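Local coordinates for HTPA Reductase (Selaginella moellendorffii, PDB 5U5N), which probably catalyses the NADH- or NADPH-dependent reduction of 4-hydroxy-tetrahydrodipicolinate to tetrahydrodipicolinate in the diaminopimelate route to lysine, at residues 67-70 / 74-77; 88-93 / 98-103; 138-143 / 181-186. All coordinates share one frame; numbering follows the deposited sequence.

Contact 1 of 3, residues 67-70 / 74-77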
ATOM      1  N   GLU A  67     -17.620 -30.477 -29.573  1.00 52.27           N
ATOM      2  CA  GLU A  67     -18.504 -29.495 -30.170  1.00 52.16           C
ATOM      3  C   GLU A  67     -17.955 -28.082 -29.955  1.00 48.67           C
ATOM      4  O   GLU A  67     -17.938 -27.275 -30.891  1.00 49.28           O
ATOM      5  CB  GLU A  67     -19.900 -29.629 -29.562  1.00 52.93           C
ATOM      6  CG  GLU A  67     -20.973 -28.958 -30.404  1.00 55.39           C
ATOM      7  CD  GLU A  67     -22.362 -29.021 -29.780  1.00 56.38           C
ATOM      8  OE1 GLU A  67     -23.084 -27.994 -29.931  1.00 57.10           O
ATOM      9  OE2 GLU A  67     -22.743 -30.071 -29.164  1.00 57.56           O
ATOM     10  N   VAL A  68     -17.493 -27.797 -28.738  1.00 45.11           N
ATOM     11  CA  VAL A  68     -16.896 -26.478 -28.444  1.00 42.68           C
ATOM     12  C   VAL A  68     -15.638 -26.283 -29.262  1.00 43.28           C
ATOM     13  O   VAL A  68     -15.474 -25.252 -29.889  1.00 43.25           O
ATOM     14  CB  VAL A  68     -16.574 -26.289 -26.949  1.00 40.56           C
ATOM     15  CG1 VAL A  68     -15.783 -25.028 -26.710  1.00 39.53           C
ATOM     16  CG2 VAL A  68     -17.836 -26.239 -26.117  1.00 39.71           C
ATOM     17  N   ILE A  69     -14.752 -27.270 -29.252  1.00 44.22           N
ATOM     18  CA  ILE A  69     -13.497 -27.173 -29.975  1.00 45.48           C
ATOM     19  C   ILE A  69     -13.675 -26.989 -31.495  1.00 48.00           C
ATOM     20  O   ILE A  69     -12.942 -26.207 -32.081  1.00 48.39           O
ATOM     21  CB  ILE A  69     -12.536 -28.323 -29.591  1.00 46.93           C
ATOM     22  CG1 ILE A  69     -11.830 -28.007 -28.271  1.00 45.38           C
ATOM     23  CG2 ILE A  69     -11.489 -28.601 -30.650  1.00 49.63           C
ATOM     24  CD1 ILE A  69     -10.671 -27.003 -28.370  1.00 45.37           C
ATOM     25  N   THR A  70     -14.626 -27.666 -32.145  1.00 49.90           N
ATOM     26  CA  THR A  70     -14.784 -27.479 -33.605  1.00 52.94           C
ATOM     27  C   THR A  70     -15.327 -26.058 -33.978  1.00 52.25           C
ATOM     28  O   THR A  70     -14.921 -25.511 -35.002  1.00 54.50           O
ATOM     29  CB  THR A  70     -15.527 -28.646 -34.335  1.00 56.40           C
ATOM     30  OG1 THR A  70     -16.841 -28.793 -33.816  1.00 55.62           O
ATOM     31  CG2 THR A  70     -14.757 -29.995 -34.178  1.00 58.15           C
ATOM     32  N   ASN A  74     -10.094 -21.659 -30.147  1.00 41.47           N
ATOM     33  CA  ASN A  74      -9.279 -20.872 -29.228  1.00 40.95           C
ATOM     34  C   ASN A  74      -9.882 -20.722 -27.851  1.00 38.43           C
ATOM     35  O   ASN A  74      -9.415 -19.877 -27.070  1.00 38.71           O
ATOM     36  CB  ASN A  74      -9.024 -19.494 -29.828  1.00 42.54           C
ATOM     37  CG  ASN A  74      -8.415 -19.582 -31.192  1.00 45.43           C
ATOM     38  OD1 ASN A  74      -7.515 -20.401 -31.442  1.00 46.78           O
ATOM     39  ND2 ASN A  74      -8.927 -18.762 -32.111  1.00 47.16           N
ATOM     40  N   VAL A  75     -10.896 -21.529 -27.536  1.00 31.59           N
ATOM     41  CA  VAL A  75     -11.600 -21.426 -26.281  1.00 30.27           C
ATOM     42  C   VAL A  75     -10.659 -21.536 -25.078  1.00 29.31           C
ATOM     43  O   VAL A  75      -9.686 -22.293 -25.110  1.00 30.02           O
ATOM     44  CB  VAL A  75     -12.709 -22.491 -26.149  1.00 31.13           C
ATOM     45  CG1 VAL A  75     -12.116 -23.881 -26.073  1.00 32.37           C
ATOM     46  CG2 VAL A  75     -13.592 -22.197 -24.944  1.00 30.16           C
ATOM     47  N   ILE A  76     -10.969 -20.749 -24.051  1.00 27.85           N
ATOM     48  CA  ILE A  76     -10.372 -20.864 -22.743  1.00 27.35           C
ATOM     49  C   ILE A  76     -11.495 -21.227 -21.827  1.00 27.11           C
ATOM     50  O   ILE A  76     -12.537 -20.599 -21.872  1.00 26.46           O
ATOM     51  CB  ILE A  76      -9.770 -19.495 -22.291  1.00 26.49           C
ATOM     52  CG1 ILE A  76      -8.524 -19.206 -23.111  1.00 26.72           C
ATOM     53  CG2 ILE A  76      -9.461 -19.513 -20.792  1.00 26.28           C
ATOM     54  CD1 ILE A  76      -7.952 -17.820 -22.944  1.00 26.49           C
ATOM     55  N   VAL A  77     -11.269 -22.197 -20.975  1.00 27.84           N
ATOM     56  CA  VAL A  77     -12.267 -22.632 -20.011  1.00 28.26           C
ATOM     57  C   VAL A  77     -12.078 -21.881 -18.691  1.00 27.72           C
ATOM     58  O   VAL A  77     -10.966 -21.724 -18.228  1.00 27.67           O
ATOM     59  CB  VAL A  77     -12.174 -24.137 -19.760  1.00 29.89           C
ATOM     60  CG1 VAL A  77     -13.138 -24.562 -18.666  1.00 30.44           C
ATOM     61  CG2 VAL A  77     -12.437 -24.919 -21.046  1.00 30.94           C
TER
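I69 and V75 bring the two backbones nearest, their CA atoms 7.1 Å apart, where the last turn of helix 61-71 passes the loop residues N74 and V75 that lead into strand 76-79. No hydrogen bond joins 67-70 to 74-77. Of the 113 Å² buried between them, V68, I69 and V75 supply nearly all, and the closest atoms are methyls.

V68 and V75 form the centre. A single methyl of V68, CG1, sits against the fork of V75: it lies 3.9 Å from V75 CG1, and V75 CB and CG2 are each 4.0 Å from V68 CG1. Such near-equal separations mean that the methyl faces the whole branch point and not one tip. The two side chains cross at about a right angle. On the helix, V68 CG1 reaches forward because it stands opposite the backbone N (chi1 171°), which turns CG2 aside. V75 CG1 has a second neighbour, I69 CD1, at 4.1 Å. The CB of I69 is not aimed at 74-77, but the bend at chi2 (-78°) carries the end of the chain over to V75.

The pair of valines also meets other parts of the fold. Both V68 and V75 rest on M8 of strand 7-10, V68 touches L34 of strand 34-37 as well, and L98 lies against I69 and V75.

Backbone bonds from I76 to P6 and M8, at and just before strand 7-10, and from V77 to P99 and V101, show that the chain enters the parallel sheet directly after V75. A helix packed on the start of a strand of the parallel sheet is consistent with the alternating helix and strand order of the Rossmann-type domain assigned to this family.

Contact 2 of 3, residues 88-93 / 98-103. With NAD (nicotinamide-adenine-dinucleotide), chain C.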
ATOM      1  N   ASP A  88     -10.270 -33.506 -10.899  1.00 52.77           N
ATOM      2  CA  ASP A  88     -10.784 -34.232 -12.044  1.00 53.57           C
ATOM      3  C   ASP A  88     -11.015 -33.301 -13.255  1.00 49.88           C
ATOM      4  O   ASP A  88     -10.538 -33.574 -14.348  1.00 50.00           O
ATOM      5  CB  ASP A  88     -12.070 -34.948 -11.646  1.00 55.30           C
ATOM      6  CG  ASP A  88     -12.405 -36.051 -12.578  1.00 57.85           C
ATOM      7  OD1 ASP A  88     -11.905 -37.196 -12.343  1.00 62.00           O
ATOM      8  OD2 ASP A  88     -13.167 -35.751 -13.537  1.00 56.25           O
ATOM      9  N   ASN A  89     -11.707 -32.189 -13.041  1.00 46.91           N
ATOM     10  CA  ASN A  89     -11.876 -31.183 -14.105  1.00 43.99           C
ATOM     11  C   ASN A  89     -10.513 -30.761 -14.658  1.00 43.66           C
ATOM     12  O   ASN A  89     -10.349 -30.692 -15.862  1.00 43.14           O
ATOM     13  CB  ASN A  89     -12.660 -29.952 -13.624  1.00 41.07           C
ATOM     14  CG  ASN A  89     -14.124 -30.237 -13.381  1.00 41.11           C
ATOM     15  OD1 ASN A  89     -14.580 -31.364 -13.535  1.00 43.54           O
ATOM     16  ND2 ASN A  89     -14.872 -29.224 -13.002  1.00 39.10           N
ATOM     17  N   ALA A  90      -9.537 -30.522 -13.783  1.00 44.41           N
ATOM     18  CA  ALA A  90      -8.199 -30.098 -14.217  1.00 44.29           C
ATOM     19  C   ALA A  90      -7.503 -31.158 -15.051  1.00 46.81           C
ATOM     20  O   ALA A  90      -6.904 -30.843 -16.080  1.00 46.06           O
ATOM     21  CB  ALA A  90      -7.329 -29.725 -13.033  1.00 45.13           C
ATOM     22  N   GLU A  91      -7.572 -32.417 -14.620  1.00 50.27           N
ATOM     23  CA  GLU A  91      -6.985 -33.484 -15.413  1.00 53.12           C
ATOM     24  C   GLU A  91      -7.677 -33.614 -16.744  1.00 52.13           C
ATOM     25  O   GLU A  91      -7.029 -33.852 -17.752  1.00 52.96           O
ATOM     26  CB  GLU A  91      -6.992 -34.785 -14.665  1.00 57.51           C
ATOM     27  CG  GLU A  91      -5.986 -34.773 -13.547  1.00 59.50           C
ATOM     28  CD  GLU A  91      -6.320 -35.799 -12.478  1.00 63.40           C
ATOM     29  OE1 GLU A  91      -6.552 -36.987 -12.813  1.00 66.71           O
ATOM     30  OE2 GLU A  91      -6.331 -35.424 -11.275  1.00 63.72           O
ATOM     31  N   PHE A  92      -8.986 -33.404 -16.759  1.00 50.53           N
ATOM     32  CA  PHE A  92      -9.720 -33.441 -18.000  1.00 49.71           C
ATOM     33  C   PHE A  92      -9.252 -32.314 -18.936  1.00 46.71           C
ATOM     34  O   PHE A  92      -8.940 -32.572 -20.093  1.00 47.34           O
ATOM     35  CB  PHE A  92     -11.212 -33.368 -17.746  1.00 48.84           C
ATOM     36  CG  PHE A  92     -12.016 -33.412 -18.989  1.00 48.61           C
ATOM     37  CD1 PHE A  92     -12.093 -34.585 -19.729  1.00 51.79           C
ATOM     38  CD2 PHE A  92     -12.673 -32.282 -19.454  1.00 45.73           C
ATOM     39  CE1 PHE A  92     -12.814 -34.642 -20.896  1.00 51.89           C
ATOM     40  CE2 PHE A  92     -13.409 -32.353 -20.635  1.00 45.85           C
ATOM     41  CZ  PHE A  92     -13.481 -33.537 -21.350  1.00 48.95           C
ATOM     42  N   TYR A  93      -9.160 -31.084 -18.436  1.00 43.72           N
ATOM     43  CA  TYR A  93      -8.710 -29.969 -19.275  1.00 41.18           C
ATOM     44  C   TYR A  93      -7.319 -30.200 -19.829  1.00 42.04           C
ATOM     45  O   TYR A  93      -7.093 -29.978 -21.019  1.00 41.65           O
ATOM     46  CB  TYR A  93      -8.762 -28.621 -18.532  1.00 38.80           C
ATOM     47  CG  TYR A  93     -10.121 -28.277 -17.963  1.00 37.86           C
ATOM     48  CD1 TYR A  93     -11.315 -28.653 -18.617  1.00 38.13           C
ATOM     49  CD2 TYR A  93     -10.221 -27.598 -16.759  1.00 37.16           C
ATOM     50  CE1 TYR A  93     -12.554 -28.337 -18.089  1.00 37.34           C
ATOM     51  CE2 TYR A  93     -11.451 -27.283 -16.218  1.00 36.45           C
ATOM     52  CZ  TYR A  93     -12.613 -27.648 -16.886  1.00 36.52           C
ATOM     53  OH  TYR A  93     -13.824 -27.315 -16.326  1.00 36.03           O
ATOM     54  N   LEU A  98      -7.010 -28.131 -23.207  1.00 37.74           N
ATOM     55  CA  LEU A  98      -7.853 -26.951 -23.102  1.00 35.34           C
ATOM     56  C   LEU A  98      -7.206 -25.970 -22.092  1.00 33.69           C
ATOM     57  O   LEU A  98      -7.030 -26.317 -20.909  1.00 34.05           O
ATOM     58  CB  LEU A  98      -9.252 -27.292 -22.621  1.00 35.52           C
ATOM     59  CG  LEU A  98     -10.206 -27.938 -23.632  1.00 36.96           C
ATOM     60  CD1 LEU A  98     -11.457 -28.399 -22.884  1.00 37.29           C
ATOM     61  CD2 LEU A  98     -10.553 -26.980 -24.785  1.00 35.97           C
ATOM     62  N   PRO A  99      -6.869 -24.745 -22.544  1.00 31.96           N
ATOM     63  CA  PRO A  99      -6.374 -23.778 -21.544  1.00 30.77           C
ATOM     64  C   PRO A  99      -7.459 -23.406 -20.555  1.00 29.68           C
ATOM     65  O   PRO A  99      -8.603 -23.305 -20.945  1.00 28.94           O
ATOM     66  CB  PRO A  99      -5.948 -22.559 -22.387  1.00 29.73           C
ATOM     67  CG  PRO A  99      -6.580 -22.739 -23.713  1.00 29.98           C
ATOM     68  CD  PRO A  99      -6.836 -24.207 -23.908  1.00 31.61           C
ATOM     69  N   PHE A 100      -7.107 -23.230 -19.282  1.00 29.60           N
ATOM     70  CA  PHE A 100      -8.115 -22.940 -18.280  1.00 28.94           C
ATOM     71  C   PHE A 100      -7.721 -21.952 -17.185  1.00 28.76           C
ATOM     72  O   PHE A 100      -6.566 -21.850 -16.799  1.00 29.46           O
ATOM     73  CB  PHE A 100      -8.660 -24.241 -17.641  1.00 30.12           C
ATOM     74  CG  PHE A 100      -7.674 -24.996 -16.809  1.00 31.61           C
ATOM     75  CD1 PHE A 100      -6.772 -25.849 -17.391  1.00 32.95           C
ATOM     76  CD2 PHE A 100      -7.669 -24.857 -15.421  1.00 32.14           C
ATOM     77  CE1 PHE A 100      -5.863 -26.545 -16.624  1.00 34.90           C
ATOM     78  CE2 PHE A 100      -6.751 -25.527 -14.637  1.00 34.03           C
ATOM     79  CZ  PHE A 100      -5.849 -26.381 -15.242  1.00 35.53           C
ATOM     80  N   VAL A 101      -8.747 -21.279 -16.675  1.00 28.04           N
ATOM     81  CA  VAL A 101      -8.677 -20.468 -15.499  1.00 28.25           C
ATOM     82  C   VAL A 101      -9.492 -21.156 -14.409  1.00 28.93           C
ATOM     83  O   VAL A 101     -10.716 -21.220 -14.512  1.00 28.25           O
ATOM     84  CB  VAL A 101      -9.248 -19.073 -15.793  1.00 27.33           C
ATOM     85  CG1 VAL A 101      -9.232 -18.215 -14.527  1.00 28.04           C
ATOM     86  CG2 VAL A 101      -8.448 -18.423 -16.917  1.00 26.87           C
ATOM     87  N   MET A 102      -8.802 -21.630 -13.367  1.00 41.94           N
ATOM     88  CA  MET A 102      -9.397 -22.361 -12.248  1.00 43.56           C
ATOM     89  C   MET A 102      -9.567 -21.438 -11.055  1.00 44.11           C
ATOM     90  O   MET A 102      -8.583 -21.085 -10.410  1.00 44.75           O
ATOM     91  CB  MET A 102      -8.480 -23.566 -11.898  1.00 45.40           C
ATOM     92  CG  MET A 102      -8.853 -24.400 -10.675  1.00 47.72           C
ATOM     93  SD  MET A 102     -10.373 -25.339 -10.971  1.00 48.82           S
ATOM     94  CE  MET A 102      -9.757 -26.626 -12.063  1.00 49.41           C
ATOM     95  N   GLY A 103     -10.802 -21.024 -10.801  1.00 44.30           N
ATOM     96  CA  GLY A 103     -11.145 -20.200  -9.651  1.00 45.84           C
ATOM     97  C   GLY A 103     -11.716 -20.996  -8.472  1.00 48.13           C
ATOM     98  O   GLY A 103     -11.906 -20.463  -7.392  1.00 50.05           O
TER
HETATM   99  PA  NAD C 301     -22.237 -23.158  -6.402  1.00 44.60           P
HETATM  100  O1A NAD C 301     -22.530 -24.300  -5.445  1.00 44.77           O
HETATM  101  O2A NAD C 301     -23.176 -21.976  -6.535  1.00 40.86           O
HETATM  102  O5B NAD C 301     -22.018 -23.721  -7.876  1.00 41.02           O
HETATM  103  C5B NAD C 301     -21.027 -24.678  -8.195  1.00 41.15           C
HETATM  104  C4B NAD C 301     -21.563 -25.445  -9.397  1.00 41.15           C
HETATM  105  O4B NAD C 301     -20.605 -26.380  -9.891  1.00 42.11           O
HETATM  106  C3B NAD C 301     -22.840 -26.227  -9.088  1.00 40.79           C
HETATM  107  O3B NAD C 301     -23.954 -25.589  -9.739  1.00 40.57           O
HETATM  108  C2B NAD C 301     -22.548 -27.661  -9.556  1.00 42.59           C
HETATM  109  O2B NAD C 301     -23.699 -28.287 -10.167  1.00 41.54           O
HETATM  110  C1B NAD C 301     -21.323 -27.474 -10.472  1.00 41.91           C
HETATM  111  N9A NAD C 301     -20.404 -28.627 -10.674  1.00 41.78           N
HETATM  112  C8A NAD C 301     -20.029 -29.547  -9.760  1.00 40.14           C
HETATM  113  N7A NAD C 301     -19.176 -30.443 -10.308  1.00 40.53           N
HETATM  114  C5A NAD C 301     -18.980 -30.097 -11.593  1.00 40.96           C
HETATM  115  C6A NAD C 301     -18.207 -30.628 -12.737  1.00 42.27           C
HETATM  116  N6A NAD C 301     -17.440 -31.731 -12.602  1.00 44.12           N
HETATM  117  N1A NAD C 301     -18.273 -29.979 -13.920  1.00 42.63           N
HETATM  118  C2A NAD C 301     -19.038 -28.878 -14.086  1.00 43.29           C
HETATM  119  N3A NAD C 301     -19.779 -28.347 -13.084  1.00 43.22           N
HETATM  120  C4A NAD C 301     -19.788 -28.897 -11.835  1.00 40.80           C
HETATM  121  O3  NAD C 301     -20.734 -22.664  -6.066  1.00 47.65           O
HETATM  122  PN  NAD C 301     -20.234 -21.127  -6.204  1.00 43.41           P
HETATM  123  O1N NAD C 301     -20.967 -20.363  -5.125  1.00 40.05           O
HETATM  124  O2N NAD C 301     -20.347 -20.687  -7.652  1.00 44.19           O
HETATM  125  O5D NAD C 301     -18.665 -21.339  -5.890  1.00 44.61           O
HETATM  126  C5D NAD C 301     -17.898 -22.196  -6.729  1.00 45.44           C
HETATM  127  C4D NAD C 301     -16.461 -22.364  -6.252  1.00 47.89           C
HETATM  128  O4D NAD C 301     -15.744 -21.147  -6.487  1.00 49.38           O
HETATM  129  C3D NAD C 301     -16.328 -22.682  -4.756  1.00 49.06           C
HETATM  130  O3D NAD C 301     -15.317 -23.679  -4.520  1.00 47.66           O
HETATM  131  C2D NAD C 301     -15.920 -21.358  -4.141  1.00 49.16           C
HETATM  132  O2D NAD C 301     -15.096 -21.493  -2.982  1.00 49.61           O
HETATM  133  C1D NAD C 301     -15.113 -20.727  -5.268  1.00 50.51           C
HETATM  134  N1N NAD C 301     -14.946 -19.261  -5.197  1.00 51.16           N
HETATM  135  C2N NAD C 301     -13.713 -18.795  -5.468  1.00 51.56           C
HETATM  136  C3N NAD C 301     -13.414 -17.435  -5.451  1.00 53.06           C
HETATM  137  C7N NAD C 301     -12.006 -16.951  -5.747  1.00 55.99           C
HETATM  138  O7N NAD C 301     -11.647 -15.886  -5.270  1.00 55.17           O
HETATM  139  N7N NAD C 301     -11.150 -17.660  -6.500  1.00 53.89           N
HETATM  140  C4N NAD C 301     -14.444 -16.548  -5.135  1.00 51.30           C
HETATM  141  C5N NAD C 301     -15.719 -17.034  -4.853  1.00 51.09           C
HETATM  142  C6N NAD C 301     -15.950 -18.408  -4.891  1.00 49.72           C
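The beta-alpha-beta unit formed by strand 76-79, helix 86-95 and strand 100-102 holds A90, Y93, L98, F100 and M102 in its interior. The axes of 88-93 and 100-102 come within 10.3 Å, nearly antiparallel at 168°. The turn between them is closed by L98 N donating to Y93 O, at 2.9 Å and fairly straight.

F100 CG lies between its backbone N and carbonyl carbon (chi1 67°), which turns its ring face to Y93: Y93 CD2 sits over one face, offset toward the rim, and Y93 CB is 3.6 Å from F100 CD1. The ring planes meet obliquely at 45°. Further along, the methyl of A90 meets M102 CE at 4.1 Å.

In this Rossmann-type domain the unit also borders the NAD site. G103 O, just past the strand, accepts the nicotinamide amide N7N at 3.0 Å, while N89 OD1 lies 3.0 Å from the adenine amino N6A. D79 OD2 accepts from N89 ND2 and is also hydrogen-bonded to Y93 OH. An alanine in place of N89 would probably leave the adenine amino group without this carbonyl neighbour and D79 without its amide donor. NAD is also hydrogen-bonded to T105, V16, K15, D11 and M129.

Contact 3 of 3, residues 138-143 / 181-186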
ATOM      1  N   ALA A 138      -0.056  -8.032  -1.856  1.00 32.63           N
ATOM      2  CA  ALA A 138       1.283  -8.320  -2.323  1.00 33.95           C
ATOM      3  C   ALA A 138       2.198  -7.107  -2.192  1.00 33.34           C
ATOM      4  O   ALA A 138       3.445  -7.263  -2.071  1.00 34.22           O
ATOM      5  CB  ALA A 138       1.261  -8.809  -3.747  1.00 34.99           C
ATOM      6  N   ALA A 139       1.571  -5.923  -2.209  1.00 32.49           N
ATOM      7  CA  ALA A 139       2.274  -4.667  -1.968  1.00 32.87           C
ATOM      8  C   ALA A 139       2.745  -4.645  -0.542  1.00 33.58           C
ATOM      9  O   ALA A 139       3.945  -4.444  -0.302  1.00 35.12           O
ATOM     10  CB  ALA A 139       1.357  -3.479  -2.212  1.00 32.54           C
ATOM     11  N   MET A 140       1.797  -4.843   0.390  1.00 33.62           N
ATOM     12  CA  MET A 140       2.108  -4.849   1.806  1.00 34.76           C
ATOM     13  C   MET A 140       3.259  -5.779   2.102  1.00 35.84           C
ATOM     14  O   MET A 140       4.096  -5.420   2.898  1.00 36.53           O
ATOM     15  CB  MET A 140       0.919  -5.258   2.666  1.00 35.73           C
ATOM     16  CG  MET A 140      -0.198  -4.282   2.778  1.00 36.07           C
ATOM     17  SD  MET A 140       0.250  -2.671   3.400  1.00 38.10           S
ATOM     18  CE  MET A 140       0.929  -3.093   5.003  1.00 40.14           C
ATOM     19  N   GLU A 141       3.323  -6.940   1.455  1.00 36.30           N
ATOM     20  CA  GLU A 141       4.411  -7.872   1.706  1.00 38.52           C
ATOM     21  C   GLU A 141       5.774  -7.429   1.168  1.00 38.35           C
ATOM     22  O   GLU A 141       6.852  -7.696   1.785  1.00 39.39           O
ATOM     23  CB  GLU A 141       4.059  -9.255   1.134  1.00 41.19           C
ATOM     24  CG  GLU A 141       5.024 -10.376   1.558  1.00 45.24           C
ATOM     25  CD  GLU A 141       5.508 -11.188   0.362  1.00 48.54           C
ATOM     26  OE1 GLU A 141       6.012 -10.507  -0.595  1.00 49.22           O
ATOM     27  OE2 GLU A 141       5.396 -12.465   0.361  1.00 51.43           O
ATOM     28  N   ILE A 142       5.737  -6.806  -0.002  1.00 37.17           N
ATOM     29  CA  ILE A 142       6.963  -6.260  -0.567  1.00 38.43           C
ATOM     30  C   ILE A 142       7.470  -5.152   0.366  1.00 38.13           C
ATOM     31  O   ILE A 142       8.645  -5.170   0.793  1.00 39.90           O
ATOM     32  CB  ILE A 142       6.757  -5.725  -1.982  1.00 38.49           C
ATOM     33  CG1 ILE A 142       6.583  -6.897  -2.948  1.00 39.65           C
ATOM     34  CG2 ILE A 142       7.959  -4.903  -2.414  1.00 40.51           C
ATOM     35  CD1 ILE A 142       5.903  -6.488  -4.235  1.00 39.54           C
ATOM     36  N   MET A 143       6.571  -4.230   0.686  1.00 36.82           N
ATOM     37  CA  MET A 143       6.860  -3.135   1.626  1.00 37.45           C
ATOM     38  C   MET A 143       7.466  -3.676   2.933  1.00 37.74           C
ATOM     39  O   MET A 143       8.479  -3.190   3.404  1.00 38.78           O
ATOM     40  CB  MET A 143       5.573  -2.347   1.914  1.00 37.06           C
ATOM     41  CG  MET A 143       5.816  -1.025   2.595  1.00 39.06           C
ATOM     42  SD  MET A 143       5.775  -1.135   4.391  1.00 40.61           S
ATOM     43  CE  MET A 143       3.982  -0.956   4.571  1.00 40.54           C
ATOM     44  N   ARG A 181       3.756  -8.268  10.806  1.00 34.28           N
ATOM     45  CA  ARG A 181       4.768  -8.780  11.715  1.00 35.71           C
ATOM     46  C   ARG A 181       6.181  -8.472  11.262  1.00 37.37           C
ATOM     47  O   ARG A 181       7.040  -8.200  12.102  1.00 38.74           O
ATOM     48  CB  ARG A 181       4.656 -10.304  11.915  1.00 36.79           C
ATOM     49  CG  ARG A 181       3.462 -10.692  12.742  1.00 36.70           C
ATOM     50  CD  ARG A 181       3.544 -12.119  13.287  1.00 39.48           C
ATOM     51  NE  ARG A 181       2.197 -12.474  13.732  1.00 39.74           N
ATOM     52  CZ  ARG A 181       1.337 -13.242  13.075  1.00 39.50           C
ATOM     53  NH1 ARG A 181       1.677 -13.832  11.915  1.00 39.18           N
ATOM     54  NH2 ARG A 181       0.127 -13.433  13.608  1.00 40.38           N
ATOM     55  N   LYS A 182       6.447  -8.540   9.967  1.00 37.97           N
ATOM     56  CA  LYS A 182       7.757  -8.177   9.468  1.00 40.65           C
ATOM     57  C   LYS A 182       8.039  -6.677   9.630  1.00 40.74           C
ATOM     58  O   LYS A 182       9.185  -6.285   9.676  1.00 43.02           O
ATOM     59  CB  LYS A 182       7.919  -8.590   8.018  1.00 42.80           C
ATOM     60  CG  LYS A 182       7.878 -10.079   7.853  1.00 44.19           C
ATOM     61  CD  LYS A 182       8.483 -10.510   6.534  1.00 48.42           C
ATOM     62  CE  LYS A 182       8.275 -12.019   6.345  1.00 50.25           C
ATOM     63  NZ  LYS A 182       9.339 -12.674   5.527  1.00 56.32           N
ATOM     64  N   LEU A 183       6.978  -5.875   9.704  1.00 38.90           N
ATOM     65  CA  LEU A 183       7.069  -4.448   9.979  1.00 39.83           C
ATOM     66  C   LEU A 183       7.198  -4.134  11.484  1.00 39.94           C
ATOM     67  O   LEU A 183       7.278  -2.937  11.893  1.00 41.18           O
ATOM     68  CB  LEU A 183       5.869  -3.737   9.346  1.00 39.20           C
ATOM     69  CG  LEU A 183       5.884  -3.687   7.813  1.00 40.84           C
ATOM     70  CD1 LEU A 183       4.485  -3.393   7.266  1.00 40.17           C
ATOM     71  CD2 LEU A 183       6.893  -2.669   7.309  1.00 44.54           C
ATOM     72  N   GLY A 184       7.250  -5.198  12.301  1.00 39.27           N
ATOM     73  CA  GLY A 184       7.574  -5.107  13.708  1.00 40.53           C
ATOM     74  C   GLY A 184       6.361  -5.108  14.612  1.00 40.12           C
ATOM     75  O   GLY A 184       6.502  -4.824  15.798  1.00 42.31           O
ATOM     76  N   LEU A 185       5.174  -5.419  14.081  1.00 38.19           N
ATOM     77  CA  LEU A 185       3.977  -5.550  14.916  1.00 38.75           C
ATOM     78  C   LEU A 185       3.943  -6.956  15.543  1.00 39.67           C
ATOM     79  O   LEU A 185       4.400  -7.927  14.953  1.00 38.66           O
ATOM     80  CB  LEU A 185       2.733  -5.201  14.117  1.00 37.46           C
ATOM     81  CG  LEU A 185       2.803  -3.680  13.745  1.00 38.39           C
ATOM     82  CD1 LEU A 185       2.536  -3.349  12.298  1.00 37.38           C
ATOM     83  CD2 LEU A 185       1.946  -2.841  14.680  1.00 41.17           C
ATOM     84  N   ASP A 186       3.477  -7.005  16.774  1.00 50.14           N
ATOM     85  CA  ASP A 186       3.560  -8.206  17.618  1.00 52.42           C
ATOM     86  C   ASP A 186       2.099  -8.442  17.876  1.00 51.89           C
ATOM     87  O   ASP A 186       1.438  -7.626  18.505  1.00 51.33           O
ATOM     88  CB  ASP A 186       4.384  -7.937  18.910  1.00 54.80           C
ATOM     89  CG  ASP A 186       5.851  -7.476  18.589  1.00 55.63           C
ATOM     90  OD1 ASP A 186       6.462  -8.187  17.775  1.00 55.82           O
ATOM     91  OD2 ASP A 186       6.344  -6.367  19.007  1.00 56.15           O
TER
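M143 and L183 mark the nearest backbone approach, with CA atoms 8.5 Å apart, a spacing that only side chains bridge: segment 138-143 is regular helix, while 181-186 begins as the last, weakly bonded turn of helix 171-182 and then leaves it. The departure is a Schellman motif at G184, whose positive phi (98°) would jam a CB against the carbonyl O of the preceding residue. G184 N still bonds back to R181 O at 3.0 Å.

L183 projects from this helix end toward 138-143, and two methionines receive it. M143 SD touches L183 CD2 at 3.5 Å and L183 CD1 at 3.9 Å, and its CE lies 3.7 Å from L183 CD1, so the sulfur meets both branches, nearer CD2, and the methyl meets CD1. The two side chains cross at about a right angle. With CG opposite the backbone N (chi1 -166°), the M143 chain then bends at its second and third torsions, which turns SD and CE onto L183. M140 adds its methyl from one helical turn earlier, CE standing 4.2 Å from L183 CD1. The 139 Å² buried here involves no hydrogen bond between the segments.

These helices belong to the C-terminal domain of the DapB family, in which the long helix 131-146 also takes part in the dimer. I142 packs on I142 of the second subunit, and A139 and M143 exchange contacts with M143 and A139 of that subunit. M143 therefore touches both L183 of its own chain and the partner chain. Backbone bonds from K182 to G149 and from L183 to F151 tie the end of helix 171-182 to the residues following helix 131-146.

The three contacts follow one another along the chain without interleaving. Contacts 1 and 2 lie within the N-terminal, Rossmann-type part of the protein, their centres 13 Å apart, and they meet in one parallel sheet, where strands 76-79 and 100-102 are neighbours. Contact 1 closes before helix 86-95 begins, so contact 2 is the next step of the same nucleotide-binding fold, and the one that reaches NAD. Contact 3 lies in the C-terminal part on the opposite side of the chain's centre, its centre 43 Å from that of contact 1 and 34 Å from that of contact 2. Within these contacts, the one that meets NAD and the one next to the second subunit lie far apart, about 17 Å between nearest atoms.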